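PDB 2I5H: hypothetical protein AF1531 from Archaeoglobus fulgidus, which is of unknown function, but belongs to the DUF655 family of the HHH clan and so possibly binds nucleic acid. Local coordinates for residues P103-I106 with E107-K111. Numbering follows the deposited sequence.
Sequences PYVI and EHIIK
Val105 O accepts the N-H of Ile109 at 2.9 Å, and the same alpha-helical i to i+4 pairing joins Pro103 to Glu107, Tyr104 to His108 and Ile106 to Ile110, then carries on as Lys111 N bonds Glu107 O at 3.1 Å. Ile110 N bonds Ile106 O at 3.0 Å. Tyr104 O serves two donors, because beside His108 N, 3.1 Å off, it takes a hydrogen from a water. That water lies 2.5 Å from Tyr104 O, an unusually short length from which no particular strength should be read, and also donates to Glu107 OE1 at 2.9 Å, linking the carboxylate back to the preceding turn. Glu107 can reach it because CG runs anti to the backbone N (chi1 -175°) and the chain stays extended before the carboxylate turns.

On the apolar side, CG1 of Ile109 lies against Val105 O, and its CD1 meets CG1 of Val105 at 4.2 Å. Shortening Ile109 to an alanine would probably leave that valine methyl without its mate and open a gap beside Val48 and Phe53. The Ile106 and Ile110 CG2 methyls make a looser contact at 4.5 Å.

The apolar residues of this amphipathic helix form two rows. Val105 and Ile109 pack on strands 20-27 and 44-49 of the antiparallel sheet, where the His108 ring also meets Tyr22 at a steep angle, while Pro103, Ile106 and Ile110 rest on helix 173-186, so that helix 96-111 lies between sheet and helix.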
ATOM      1  N   PRO A 103       1.873  -6.898  -1.011  1.00 18.46           N
ATOM      2  CA  PRO A 103       2.984  -6.438  -0.169  1.00 19.77           C
ATOM      3  C   PRO A 103       4.187  -5.887  -0.938  1.00 20.35           C
ATOM      4  O   PRO A 103       4.820  -4.928  -0.493  1.00 19.72           O
ATOM      5  CB  PRO A 103       3.322  -7.676   0.673  1.00 18.76           C
ATOM      6  CG  PRO A 103       2.925  -8.814  -0.220  1.00 22.52           C
ATOM      7  CD  PRO A 103       1.616  -8.334  -0.811  1.00 17.99           C
ATOM      8  N   TYR A 104       4.500  -6.488  -2.084  1.00 18.17           N
ATOM      9  CA  TYR A 104       5.627  -6.041  -2.899  1.00 20.11           C
ATOM     10  C   TYR A 104       5.362  -4.686  -3.534  1.00 19.47           C
ATOM     11  O   TYR A 104       6.262  -3.850  -3.630  1.00 21.00           O
ATOM     12  CB  TYR A 104       5.929  -7.064  -3.997  1.00 20.16           C
ATOM     13  CG  TYR A 104       6.396  -8.390  -3.454  1.00 22.15           C
ATOM     14  CD1 TYR A 104       7.657  -8.521  -2.879  1.00 24.03           C
ATOM     15  CD2 TYR A 104       5.560  -9.504  -3.474  1.00 22.26           C
ATOM     16  CE1 TYR A 104       8.074  -9.736  -2.330  1.00 24.87           C
ATOM     17  CE2 TYR A 104       5.963 -10.718  -2.933  1.00 24.16           C
ATOM     18  CZ  TYR A 104       7.224 -10.824  -2.360  1.00 25.82           C
ATOM     19  OH  TYR A 104       7.623 -12.024  -1.820  1.00 29.13           O
ATOM     20  N   VAL A 105       4.128  -4.472  -3.976  1.00 17.97           N
ATOM     21  CA  VAL A 105       3.752  -3.212  -4.601  1.00 19.05           C
ATOM     22  C   VAL A 105       3.700  -2.086  -3.561  1.00 20.09           C
ATOM     23  O   VAL A 105       4.169  -0.977  -3.817  1.00 20.99           O
ATOM     24  CB  VAL A 105       2.397  -3.355  -5.335  1.00 17.75           C
ATOM     25  CG1 VAL A 105       1.955  -2.023  -5.913  1.00 17.62           C
ATOM     26  CG2 VAL A 105       2.534  -4.380  -6.459  1.00 19.44           C
ATOM     27  N   ILE A 106       3.146  -2.369  -2.386  1.00 19.75           N
ATOM     28  CA  ILE A 106       3.087  -1.356  -1.335  1.00 20.08           C
ATOM     29  C   ILE A 106       4.511  -0.942  -0.955  1.00 20.83           C
ATOM     30  O   ILE A 106       4.794   0.240  -0.757  1.00 21.67           O
ATOM     31  CB  ILE A 106       2.357  -1.884  -0.079  1.00 19.90           C
ATOM     32  CG1 ILE A 106       0.862  -2.039  -0.379  1.00 19.07           C
ATOM     33  CG2 ILE A 106       2.561  -0.923   1.091  1.00 21.37           C
ATOM     34  CD1 ILE A 106       0.057  -2.618   0.769  1.00 20.11           C
ATOM     35  N   GLU A 107       5.405  -1.919  -0.863  1.00 22.13           N
ATOM     36  CA  GLU A 107       6.797  -1.647  -0.517  1.00 24.52           C
ATOM     37  C   GLU A 107       7.411  -0.722  -1.563  1.00 24.53           C
ATOM     38  O   GLU A 107       8.152   0.201  -1.232  1.00 25.23           O
ATOM     39  CB  GLU A 107       7.582  -2.955  -0.447  1.00 26.75           C
ATOM     40  CG  GLU A 107       9.017  -2.805   0.026  1.00 31.74           C
ATOM     41  CD  GLU A 107       9.743  -4.133   0.074  1.00 34.05           C
ATOM     42  OE1 GLU A 107       9.892  -4.762  -0.993  1.00 36.66           O
ATOM     43  OE2 GLU A 107      10.155  -4.552   1.176  1.00 37.23           O
ATOM     44  N   HIS A 108       7.088  -0.974  -2.828  1.00 24.87           N
ATOM     45  CA  HIS A 108       7.586  -0.168  -3.933  1.00 26.14           C
ATOM     46  C   HIS A 108       7.111   1.270  -3.766  1.00 26.97           C
ATOM     47  O   HIS A 108       7.887   2.216  -3.906  1.00 26.50           O
ATOM     48  CB  HIS A 108       7.062  -0.729  -5.260  1.00 27.99           C
ATOM     49  CG  HIS A 108       7.546   0.011  -6.467  1.00 30.61           C
ATOM     50  ND1 HIS A 108       8.841  -0.088  -6.931  1.00 31.04           N
ATOM     51  CD2 HIS A 108       6.909   0.857  -7.309  1.00 32.08           C
ATOM     52  CE1 HIS A 108       8.979   0.665  -8.008  1.00 32.54           C
ATOM     53  NE2 HIS A 108       7.820   1.249  -8.259  1.00 32.64           N
ATOM     54  N   ILE A 109       5.826   1.422  -3.466  1.00 24.78           N
ATOM     55  CA  ILE A 109       5.222   2.735  -3.280  1.00 24.86           C
ATOM     56  C   ILE A 109       5.880   3.548  -2.163  1.00 25.80           C
ATOM     57  O   ILE A 109       6.229   4.711  -2.358  1.00 27.14           O
ATOM     58  CB  ILE A 109       3.713   2.601  -2.979  1.00 23.46           C
ATOM     59  CG1 ILE A 109       2.999   1.999  -4.195  1.00 23.86           C
ATOM     60  CG2 ILE A 109       3.116   3.961  -2.637  1.00 22.17           C
ATOM     61  CD1 ILE A 109       1.542   1.662  -3.947  1.00 23.09           C
ATOM     62  N   ILE A 110       6.057   2.946  -0.993  1.00 27.10           N
ATOM     63  CA  ILE A 110       6.659   3.682   0.113  1.00 30.15           C
ATOM     64  C   ILE A 110       8.111   4.065  -0.165  1.00 31.43           C
ATOM     65  O   ILE A 110       8.584   5.096   0.311  1.00 31.78           O
ATOM     66  CB  ILE A 110       6.575   2.891   1.434  1.00 30.94           C
ATOM     67  CG1 ILE A 110       7.319   1.564   1.307  1.00 32.18           C
ATOM     68  CG2 ILE A 110       5.111   2.658   1.796  1.00 30.08           C
ATOM     69  CD1 ILE A 110       7.364   0.769   2.596  1.00 35.20           C
ATOM     70  N   LYS A 111       8.811   3.244  -0.942  1.00 32.02           N
ATOM     71  CA  LYS A 111      10.203   3.529  -1.284  1.00 35.54           C
ATOM     72  C   LYS A 111      10.315   4.713  -2.244  1.00 37.31           C
ATOM     73  O   LYS A 111      11.376   5.332  -2.355  1.00 39.03           O
ATOM     74  CB  LYS A 111      10.866   2.302  -1.915  1.00 35.43           C
ATOM     75  CG  LYS A 111      11.149   1.167  -0.942  1.00 37.30           C
ATOM     76  CD  LYS A 111      11.861   0.017  -1.639  1.00 38.32           C
ATOM     77  CE  LYS A 111      12.252  -1.078  -0.662  1.00 41.04           C
ATOM     78  NZ  LYS A 111      12.974  -2.189  -1.345  1.00 43.34           N
TER
HETATM   79  O   HOH W   1       8.746  -4.263  -3.590  1.00 34.24           O